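Local coordinates for ABC transporter, substrate-binding protein (Clostridium perfringens, PDB 4EDP) that probably binds a small solute outside the membrane and hands it to the permease of an ABC importer, as substrate-binding proteins of this family do, at residues Asn139-Ala149 with Val232-Phe241; Leu159-Ile170 with Ala207-Tyr216. All coordinates share one frame; numbering follows the deposited sequence.

Both interactions lie in the mixed sheet of one lobe of the solute-binding fold, their centres about 14 Å apart and on the same side of the chain's centre. Along the chain the order is 139-149, 159-170, 207-216 and 232-241, so interaction 2 forms within the excursion that interaction 1 brings back. Strand 233-237 joins them: it runs antiparallel to strand 135-145 in interaction 1 and parallel to strand 168-171, which pairs in turn with strand 212-216 in interaction 2. The backbone bond from Val232 N to Lys167 O helps join the strands, and Tyr216 OH adds a side-chain bond to Val235 O; together the contacts form neighbouring steps of one sheet.

Interaction 1. Residues Asn139-Ala149 with Val232-Phe241; sequences NSIGIVVDPSA and VAAVASDFAF
Strands 139-145 and 233-237 run antiparallel at 158°, their axes 4.6 Å apart, and the backbones of Gly142 with Ala236 and Val144 with Ala234 form hydrogen-bonded pairs. Asp146 N extends this ladder to Val232 O at 2.8 Å. At the far end the pairing passes to the start of helix 238-247: Asp238 N bonds to Ser140 O (3.0 Å), and Asp238 OD2 receives a weak return bond from Ser140 N. Asp238 CG is turned between its own backbone N and carbonyl carbon (chi1 43°), which swings the carboxylate back over Ser140. OD2 is also bonded to Thr319 OG1, itself a partner of Ser140 OG, and a water lies within bonding distance of both OD2 and Asn139 OD1, while Asn139 ND2 goes to Asn263. Next door, Ser237 OG caps the helix by accepting from Ala240 N at 3.1 Å.

Val144 buries more surface than any other residue of the contact. Its CG1 meets the Phe241 ring at the edge, in the ring plane, 3.8 Å from CD1, and CG2 lies 4.0 Å from Ala236 CB. Phe226 of helix 219-227 also covers Val144 and Ala234 on this face. Val235, Ile143 and Ala233 line the other face; from the diverging end of the ladder Ile141 CD1 reaches Val235 CG1 at 4.0 Å. Beyond the strand, Ala149 CB rests against Val232 CG2 (3.6 Å), where an Asx turn folds the chain: Asp146 OD1 accepts from both Ser148 N and Ser148 OG, which reach it from the same face of the carboxylate. An antiparallel pair leading straight into an N-capped helix, with helices packed on the sheet, fits the alpha/beta lobe of a periplasmic-binding-protein fold.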
loop_
_atom_site.group_PDB
_atom_site.type_symbol
_atom_site.label_atom_id
_atom_site.label_comp_id
_atom_site.label_asym_id
_atom_site.label_seq_id
_atom_site.Cartn_x
_atom_site.Cartn_y
_atom_site.Cartn_z
ATOM N N ASN A 139 -0.055 -3.699 2.805
ATOM C CA ASN A 139 -0.786 -2.926 3.797
ATOM C C ASN A 139 -2.277 -3.079 3.468
ATOM O O ASN A 139 -2.637 -3.453 2.334
ATOM C CB ASN A 139 -0.467 -1.438 3.717
ATOM C CG ASN A 139 1.006 -1.140 3.868
ATOM O OD1 ASN A 139 1.643 -1.561 4.835
ATOM N ND2 ASN A 139 1.541 -0.369 2.942
ATOM N N SER A 140 -3.136 -2.765 4.429
ATOM C CA SER A 140 -4.605 -2.840 4.193
ATOM C C SER A 140 -5.307 -1.687 4.874
ATOM O O SER A 140 -4.687 -0.905 5.597
ATOM C CB SER A 140 -5.218 -4.155 4.679
ATOM O OG SER A 140 -5.182 -4.314 6.102
ATOM N N ILE A 141 -6.608 -1.593 4.631
ATOM C CA ILE A 141 -7.448 -0.585 5.251
ATOM C C ILE A 141 -8.583 -1.258 6.005
ATOM O O ILE A 141 -8.781 -2.464 5.909
ATOM C CB ILE A 141 -8.032 0.411 4.227
ATOM C CG1 ILE A 141 -8.751 -0.330 3.095
ATOM C CG2 ILE A 141 -6.902 1.332 3.666
ATOM C CD1 ILE A 141 -9.427 0.586 2.108
ATOM N N GLY A 142 -9.295 -0.461 6.780
ATOM C CA GLY A 142 -10.448 -0.921 7.520
ATOM C C GLY A 142 -11.253 0.306 7.847
ATOM O O GLY A 142 -10.892 1.436 7.444
ATOM N N ILE A 143 -12.370 0.093 8.535
ATOM C CA ILE A 143 -13.179 1.213 9.004
ATOM C C ILE A 143 -12.885 1.329 10.508
ATOM O O ILE A 143 -13.260 0.464 11.314
ATOM C CB ILE A 143 -14.685 1.007 8.813
ATOM C CG1 ILE A 143 -15.016 0.684 7.346
ATOM C CG2 ILE A 143 -15.431 2.278 9.284
ATOM C CD1 ILE A 143 -16.493 0.329 7.105
ATOM N N VAL A 144 -12.175 2.376 10.885
ATOM C CA VAL A 144 -11.876 2.626 12.287
ATOM C C VAL A 144 -13.111 3.304 12.826
ATOM O O VAL A 144 -13.545 4.333 12.285
ATOM C CB VAL A 144 -10.631 3.503 12.448
ATOM C CG1 VAL A 144 -10.340 3.777 13.968
ATOM C CG2 VAL A 144 -9.464 2.825 11.759
ATOM N N VAL A 145 -13.689 2.726 13.879
ATOM C CA VAL A 145 -14.940 3.191 14.437
ATOM C C VAL A 145 -14.915 3.411 15.933
ATOM O O VAL A 145 -14.308 2.632 16.667
ATOM C CB VAL A 145 -16.064 2.112 14.172
ATOM C CG1 VAL A 145 -17.411 2.538 14.809
ATOM C CG2 VAL A 145 -16.239 1.843 12.679
ATOM N N ASP A 146 -15.551 4.492 16.388
ATOM C CA ASP A 146 -15.714 4.763 17.829
ATOM C C ASP A 146 -17.078 4.143 18.155
ATOM O O ASP A 146 -18.109 4.714 17.823
ATOM C CB ASP A 146 -15.744 6.264 18.122
ATOM C CG ASP A 146 -16.100 6.571 19.564
ATOM O OD1 ASP A 146 -16.215 5.630 20.383
ATOM O OD2 ASP A 146 -16.299 7.768 19.877
ATOM N N PRO A 147 -17.088 2.969 18.791
ATOM C CA PRO A 147 -18.344 2.273 19.032
ATOM C C PRO A 147 -19.245 2.942 20.067
ATOM O O PRO A 147 -20.445 2.675 20.086
ATOM C CB PRO A 147 -17.880 0.881 19.495
ATOM C CG PRO A 147 -16.565 1.130 20.137
ATOM C CD PRO A 147 -15.936 2.252 19.371
ATOM N N SER A 148 -18.696 3.862 20.859
ATOM C CA SER A 148 -19.486 4.538 21.883
ATOM C C SER A 148 -20.517 5.511 21.323
ATOM O O SER A 148 -21.365 5.997 22.067
ATOM C CB SER A 148 -18.582 5.256 22.888
ATOM O OG SER A 148 -17.895 6.326 22.281
ATOM N N ALA A 149 -20.445 5.814 20.027
ATOM C CA ALA A 149 -21.425 6.679 19.397
ATOM C C ALA A 149 -22.690 5.857 19.135
ATOM O O ALA A 149 -23.741 6.404 18.805
ATOM C CB ALA A 149 -20.879 7.261 18.101
ATOM N N VAL A 232 -16.687 9.874 14.017
ATOM C CA VAL A 232 -17.042 8.600 14.637
ATOM C C VAL A 232 -16.415 7.453 13.847
ATOM O O VAL A 232 -16.221 6.357 14.374
ATOM C CB VAL A 232 -18.572 8.406 14.597
ATOM C CG1 VAL A 232 -18.958 6.963 14.798
ATOM C CG2 VAL A 232 -19.240 9.327 15.628
ATOM N N ALA A 233 -16.129 7.692 12.564
ATOM C CA ALA A 233 -15.549 6.654 11.698
ATOM C C ALA A 233 -14.606 7.196 10.640
ATOM O O ALA A 233 -14.748 8.334 10.185
ATOM C CB ALA A 233 -16.670 5.857 10.992
ATOM N N ALA A 234 -13.629 6.384 10.257
ATOM C CA ALA A 234 -12.717 6.751 9.178
ATOM C C ALA A 234 -12.257 5.532 8.392
ATOM O O ALA A 234 -12.031 4.458 8.968
ATOM C CB ALA A 234 -11.471 7.514 9.713
ATOM N N VAL A 235 -12.155 5.675 7.079
ATOM C CA VAL A 235 -11.568 4.619 6.260
ATOM C C VAL A 235 -10.076 4.903 6.422
ATOM O O VAL A 235 -9.613 5.986 6.069
ATOM C CB VAL A 235 -11.988 4.699 4.790
ATOM C CG1 VAL A 235 -11.173 3.735 3.944
ATOM C CG2 VAL A 235 -13.483 4.463 4.646
ATOM N N ALA A 236 -9.329 3.952 6.962
ATOM C CA ALA A 236 -7.933 4.185 7.265
ATOM C C ALA A 236 -7.088 2.916 7.251
ATOM O O ALA A 236 -7.586 1.813 7.422
ATOM C CB ALA A 236 -7.840 4.818 8.630
ATOM N N SER A 237 -5.787 3.114 7.107
ATOM C CA SER A 237 -4.842 2.021 7.057
ATOM C C SER A 237 -4.630 1.344 8.398
ATOM O O SER A 237 -4.944 1.894 9.462
ATOM C CB SER A 237 -3.494 2.560 6.581
ATOM O OG SER A 237 -2.911 3.413 7.575
ATOM N N ASP A 238 -4.076 0.139 8.329
ATOM C CA ASP A 238 -3.683 -0.622 9.492
ATOM C C ASP A 238 -2.736 0.209 10.368
ATOM O O ASP A 238 -2.886 0.242 11.598
ATOM C CB ASP A 238 -3.037 -1.950 9.061
ATOM C CG ASP A 238 -2.041 -1.805 7.884
ATOM O OD1 ASP A 238 -1.608 -0.686 7.525
ATOM O OD2 ASP A 238 -1.673 -2.856 7.325
ATOM N N PHE A 239 -1.804 0.919 9.739
ATOM C CA PHE A 239 -0.870 1.775 10.496
ATOM C C PHE A 239 -1.624 2.873 11.278
ATOM O O PHE A 239 -1.344 3.137 12.468
ATOM C CB PHE A 239 0.183 2.413 9.574
ATOM C CG PHE A 239 1.126 3.340 10.305
ATOM C CD1 PHE A 239 2.234 2.841 10.971
ATOM C CD2 PHE A 239 0.881 4.706 10.363
ATOM C CE1 PHE A 239 3.083 3.693 11.676
ATOM C CE2 PHE A 239 1.727 5.554 11.051
ATOM C CZ PHE A 239 2.830 5.049 11.707
ATOM N N ALA A 240 -2.589 3.494 10.608
ATOM C CA ALA A 240 -3.421 4.567 11.166
ATOM C C ALA A 240 -4.276 4.056 12.333
ATOM O O ALA A 240 -4.446 4.766 13.340
ATOM C CB ALA A 240 -4.297 5.190 10.076
ATOM N N PHE A 241 -4.801 2.833 12.236
ATOM C CA PHE A 241 -5.570 2.281 13.362
ATOM C C PHE A 241 -4.678 2.244 14.611
ATOM O O PHE A 241 -5.104 2.558 15.735
ATOM C CB PHE A 241 -6.148 0.901 13.050
ATOM C CG PHE A 241 -6.841 0.275 14.226
ATOM C CD1 PHE A 241 -7.985 0.829 14.728
ATOM C CD2 PHE A 241 -6.369 -0.891 14.804
ATOM C CE1 PHE A 241 -8.637 0.275 15.819
ATOM C CE2 PHE A 241 -7.016 -1.451 15.896
ATOM C CZ PHE A 241 -8.143 -0.867 16.402
HETATM O O HOH W 1 1.053 -2.964 7.070
#

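Interaction 2. Residues Leu159-Ile170 with Ala207-Tyr216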
loop_
_atom_site.group_PDB
_atom_site.type_symbol
_atom_site.label_atom_id
_atom_site.label_comp_id
_atom_site.label_asym_id
_atom_site.label_seq_id
_atom_site.Cartn_x
_atom_site.Cartn_y
_atom_site.Cartn_z
ATOM N N LEU A 159 -21.172 3.205 5.472
ATOM C CA LEU A 159 -20.616 4.567 5.564
ATOM C C LEU A 159 -21.579 5.613 4.979
ATOM O O LEU A 159 -21.480 6.792 5.300
ATOM C CB LEU A 159 -19.256 4.648 4.850
ATOM C CG LEU A 159 -18.119 3.839 5.505
ATOM C CD1 LEU A 159 -16.884 3.831 4.585
ATOM C CD2 LEU A 159 -17.768 4.376 6.897
ATOM N N TRP A 160 -22.506 5.166 4.135
ATOM C CA TRP A 160 -23.526 6.029 3.526
ATOM C C TRP A 160 -24.764 6.272 4.384
ATOM O O TRP A 160 -25.628 7.057 3.999
ATOM C CB TRP A 160 -23.973 5.459 2.174
ATOM C CG TRP A 160 -23.071 5.766 1.003
ATOM C CD1 TRP A 160 -23.313 6.686 0.032
ATOM C CD2 TRP A 160 -21.796 5.173 0.678
ATOM N NE1 TRP A 160 -22.278 6.722 -0.865
ATOM C CE2 TRP A 160 -21.333 5.805 -0.496
ATOM C CE3 TRP A 160 -21.003 4.186 1.262
ATOM C CZ2 TRP A 160 -20.124 5.481 -1.092
ATOM C CZ3 TRP A 160 -19.805 3.860 0.664
ATOM C CH2 TRP A 160 -19.373 4.504 -0.500
ATOM N N LYS A 161 -24.863 5.629 5.540
ATOM C CA LYS A 161 -26.028 5.793 6.422
ATOM C C LYS A 161 -26.264 7.241 6.813
ATOM O O LYS A 161 -25.327 7.961 7.151
ATOM C CB LYS A 161 -25.878 4.956 7.691
ATOM C CG LYS A 161 -26.104 3.473 7.439
ATOM C CD LYS A 161 -25.656 2.583 8.576
ATOM C CE LYS A 161 -26.317 2.877 9.878
ATOM N NZ LYS A 161 -26.064 1.706 10.795
ATOM N N PRO A 162 -27.525 7.660 6.785
ATOM C CA PRO A 162 -27.893 9.038 7.121
ATOM C C PRO A 162 -27.529 9.405 8.551
ATOM O O PRO A 162 -27.350 10.584 8.855
ATOM C CB PRO A 162 -29.394 9.069 6.891
ATOM C CG PRO A 162 -29.831 7.654 6.930
ATOM C CD PRO A 162 -28.697 6.851 6.412
ATOM N N GLU A 163 -27.409 8.414 9.435
ATOM C CA GLU A 163 -27.013 8.732 10.803
ATOM C C GLU A 163 -25.575 9.249 10.896
ATOM O O GLU A 163 -25.179 9.829 11.935
ATOM C CB GLU A 163 -27.144 7.518 11.728
ATOM C CG GLU A 163 -28.538 7.037 11.992
ATOM C CD GLU A 163 -29.171 6.190 10.886
ATOM O OE1 GLU A 163 -28.536 5.864 9.843
ATOM O OE2 GLU A 163 -30.355 5.830 11.100
ATOM N N LEU A 164 -24.779 9.049 9.848
ATOM C CA LEU A 164 -23.385 9.502 9.859
ATOM C C LEU A 164 -23.129 10.908 9.290
ATOM O O LEU A 164 -21.992 11.218 8.923
ATOM C CB LEU A 164 -22.498 8.474 9.173
ATOM C CG LEU A 164 -22.294 7.149 9.910
ATOM C CD1 LEU A 164 -21.664 6.107 9.000
ATOM C CD2 LEU A 164 -21.450 7.349 11.167
ATOM N N LYS A 165 -24.165 11.753 9.210
ATOM C CA LYS A 165 -23.974 13.137 8.736
ATOM C C LYS A 165 -22.852 13.782 9.531
ATOM O O LYS A 165 -22.854 13.719 10.762
ATOM C CB LYS A 165 -25.178 14.036 8.980
ATOM C CG LYS A 165 -26.507 13.641 8.447
ATOM C CD LYS A 165 -26.518 13.546 6.973
ATOM C CE LYS A 165 -27.962 13.372 6.460
ATOM N NZ LYS A 165 -27.999 13.069 5.000
ATOM N N ASN A 166 -21.900 14.400 8.835
ATOM C CA ASN A 166 -20.809 15.115 9.471
ATOM C C ASN A 166 -20.025 14.235 10.459
ATOM O O ASN A 166 -19.586 14.734 11.489
ATOM C CB ASN A 166 -21.365 16.315 10.262
ATOM C CG ASN A 166 -22.382 17.141 9.484
ATOM O OD1 ASN A 166 -23.485 17.420 9.991
ATOM N ND2 ASN A 166 -22.031 17.544 8.271
ATOM N N LYS A 167 -19.824 12.954 10.157
ATOM C CA LYS A 167 -19.121 12.073 11.131
ATOM C C LYS A 167 -18.020 11.165 10.582
ATOM O O LYS A 167 -17.453 10.385 11.343
ATOM C CB LYS A 167 -20.153 11.222 11.872
ATOM C CG LYS A 167 -20.985 11.960 12.873
ATOM C CD LYS A 167 -21.954 11.020 13.563
ATOM C CE LYS A 167 -22.451 11.600 14.882
ATOM N NZ LYS A 167 -23.036 12.945 14.742
ATOM N N ILE A 168 -17.711 11.218 9.282
ATOM C CA ILE A 168 -16.638 10.355 8.771
ATOM C C ILE A 168 -15.511 11.095 8.061
ATOM O O ILE A 168 -15.676 12.221 7.600
ATOM C CB ILE A 168 -17.168 9.224 7.793
ATOM C CG1 ILE A 168 -17.419 9.722 6.376
ATOM C CG2 ILE A 168 -18.425 8.518 8.367
ATOM C CD1 ILE A 168 -17.837 8.587 5.409
ATOM N N ALA A 169 -14.352 10.444 8.015
ATOM C CA ALA A 169 -13.199 10.941 7.268
ATOM C C ALA A 169 -12.785 9.840 6.286
ATOM O O ALA A 169 -12.820 8.647 6.631
ATOM C CB ALA A 169 -12.025 11.311 8.192
ATOM N N ILE A 170 -12.398 10.245 5.082
ATOM C CA ILE A 170 -11.965 9.322 4.041
ATOM C C ILE A 170 -10.634 9.835 3.463
ATOM O O ILE A 170 -10.335 11.034 3.504
ATOM C CB ILE A 170 -13.032 9.138 2.931
ATOM C CG1 ILE A 170 -13.249 10.435 2.147
ATOM C CG2 ILE A 170 -14.376 8.635 3.550
ATOM C CD1 ILE A 170 -14.352 10.369 1.048
ATOM N N ALA A 207 -23.082 11.098 -3.323
ATOM C CA ALA A 207 -24.085 10.728 -2.339
ATOM C C ALA A 207 -23.508 10.617 -0.928
ATOM O O ALA A 207 -24.235 10.764 0.053
ATOM C CB ALA A 207 -24.788 9.427 -2.732
ATOM N N LEU A 208 -22.211 10.357 -0.817
ATOM C CA LEU A 208 -21.580 10.224 0.503
ATOM C C LEU A 208 -21.237 11.579 1.143
ATOM O O LEU A 208 -20.992 11.655 2.355
ATOM C CB LEU A 208 -20.288 9.425 0.348
ATOM C CG LEU A 208 -19.504 9.037 1.587
ATOM C CD1 LEU A 208 -20.364 8.111 2.485
ATOM C CD2 LEU A 208 -18.208 8.339 1.166
ATOM N N LYS A 209 -21.234 12.634 0.334
ATOM C CA LYS A 209 -20.840 13.981 0.785
ATOM C C LYS A 209 -21.382 14.465 2.122
ATOM O O LYS A 209 -20.628 15.037 2.891
ATOM C CB LYS A 209 -21.115 15.048 -0.266
ATOM C CG LYS A 209 -20.285 14.958 -1.551
ATOM C CD LYS A 209 -20.766 15.975 -2.608
ATOM C CE LYS A 209 -20.657 17.429 -2.146
ATOM N NZ LYS A 209 -19.251 17.842 -1.809
ATOM N N PRO A 210 -22.686 14.290 2.395
ATOM C CA PRO A 210 -23.178 14.777 3.691
ATOM C C PRO A 210 -22.518 14.184 4.920
ATOM O O PRO A 210 -22.539 14.813 5.992
ATOM C CB PRO A 210 -24.664 14.411 3.673
ATOM C CG PRO A 210 -25.015 14.350 2.239
ATOM C CD PRO A 210 -23.778 13.810 1.539
ATOM N N ASN A 211 -21.937 12.989 4.788
ATOM C CA ASN A 211 -21.290 12.338 5.919
ATOM C C ASN A 211 -19.794 12.655 6.077
ATOM O O ASN A 211 -19.202 12.393 7.140
ATOM C CB ASN A 211 -21.448 10.824 5.748
ATOM C CG ASN A 211 -22.887 10.381 5.830
ATOM O OD1 ASN A 211 -23.788 11.193 6.089
ATOM N ND2 ASN A 211 -23.122 9.073 5.632
ATOM N N VAL A 212 -19.174 13.186 5.034
ATOM C CA VAL A 212 -17.736 13.451 5.046
ATOM C C VAL A 212 -17.350 14.793 5.672
ATOM O O VAL A 212 -17.699 15.852 5.179
ATOM C CB VAL A 212 -17.158 13.374 3.627
ATOM C CG1 VAL A 212 -15.652 13.624 3.667
ATOM C CG2 VAL A 212 -17.454 12.021 3.032
ATOM N N VAL A 213 -16.639 14.723 6.783
ATOM C CA VAL A 213 -16.148 15.897 7.496
ATOM C C VAL A 213 -14.951 16.425 6.743
ATOM O O VAL A 213 -14.801 17.642 6.544
ATOM C CB VAL A 213 -15.743 15.517 8.918
ATOM C CG1 VAL A 213 -15.007 16.662 9.596
ATOM C CG2 VAL A 213 -16.973 15.110 9.685
ATOM N N LYS A 214 -14.068 15.522 6.348
ATOM C CA LYS A 214 -12.952 15.919 5.515
ATOM C C LYS A 214 -12.285 14.732 4.860
ATOM O O LYS A 214 -12.455 13.579 5.286
ATOM C CB LYS A 214 -11.898 16.698 6.288
ATOM C CG LYS A 214 -11.113 15.870 7.271
ATOM C CD LYS A 214 -10.027 16.712 7.938
ATOM C CE LYS A 214 -9.020 17.259 6.929
ATOM N NZ LYS A 214 -7.915 17.969 7.631
ATOM N N THR A 215 -11.547 15.039 3.793
ATOM C CA THR A 215 -10.748 14.054 3.102
ATOM C C THR A 215 -9.389 14.347 3.723
ATOM O O THR A 215 -9.057 15.517 3.984
ATOM C CB THR A 215 -10.805 14.227 1.571
ATOM O OG1 THR A 215 -10.265 15.499 1.218
ATOM C CG2 THR A 215 -12.240 14.165 1.084
ATOM N N TYR A 216 -8.623 13.322 4.052
ATOM C CA TYR A 216 -7.359 13.541 4.714
ATOM C C TYR A 216 -6.198 13.035 3.893
ATOM O O TYR A 216 -6.337 12.129 3.072
ATOM C CB TYR A 216 -7.352 12.884 6.103
ATOM C CG TYR A 216 -7.374 11.375 6.061
ATOM C CD1 TYR A 216 -6.191 10.652 5.990
ATOM C CD2 TYR A 216 -8.563 10.670 6.086
ATOM C CE1 TYR A 216 -6.198 9.270 5.946
ATOM C CE2 TYR A 216 -8.577 9.274 6.022
ATOM C CZ TYR A 216 -7.390 8.583 5.965
ATOM O OH TYR A 216 -7.364 7.194 5.911
HETATM O O HOH W 2 -25.038 9.582 2.587
HETATM O O HOH W 3 -26.044 10.992 4.608
#
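Leu208 lies across one face of the Trp160 indole, the two side chains crossing at about a right angle. Its CD1 stands 3.8 Å from the centroid of the five-membered ring and only 10° off the ring normal, a CH-pi contact, while its CB sits over the same ring near NE1. Leu208 swings its CG away from its own N (chi1 -175°), and the second torsion then turns CD1 to the indole and to Ile168 CD1, 3.9 Å away; these side chains too meet nearly at right angles. The indole NE1 bonds to Glu204 O, and Lys188 makes a cation-pi contact with the ring.

Asn211 is the polar centre, its CG anti to the carbonyl carbon (chi1 -65°) and its amide reaching into the 3-10 and loop region 159-165, where ND2 donates to two backbone carbonyls. Leu159 O lies 2.8 Å from Asn211 ND2, almost in the amide plane; Lys161 O, 2.9 Å from ND2, is tilted from it and met from above its carbonyl plane, while Leu164 N comes to it from the opposite face. Two bonds on one NH2 thus fix the rotation of the amide, and a water joins OD1 to Lys165 NZ. The type II turn 164-167 is tied to 207-216 by Asn166 N bonding to Pro210 O (2.9 Å).

Beyond the turn the chains pair in parallel, with Ile168 N bonded to Asn211 O and Val213 N to Ile168 O at 2.8 Å. The side chains of Ile170 and Val212 cross at about a right angle, with Ile170 CD1 4.0 Å from Val212 CG2, and Tyr216 N closes on Ile170 O. Trp346 and Met350 of helix 332-350 cover Ile170 and Thr215, whereas Ala169 and Tyr216 meet Leu222 of helix 219-227, and strand 233-237 continues the sheet beyond 168-171.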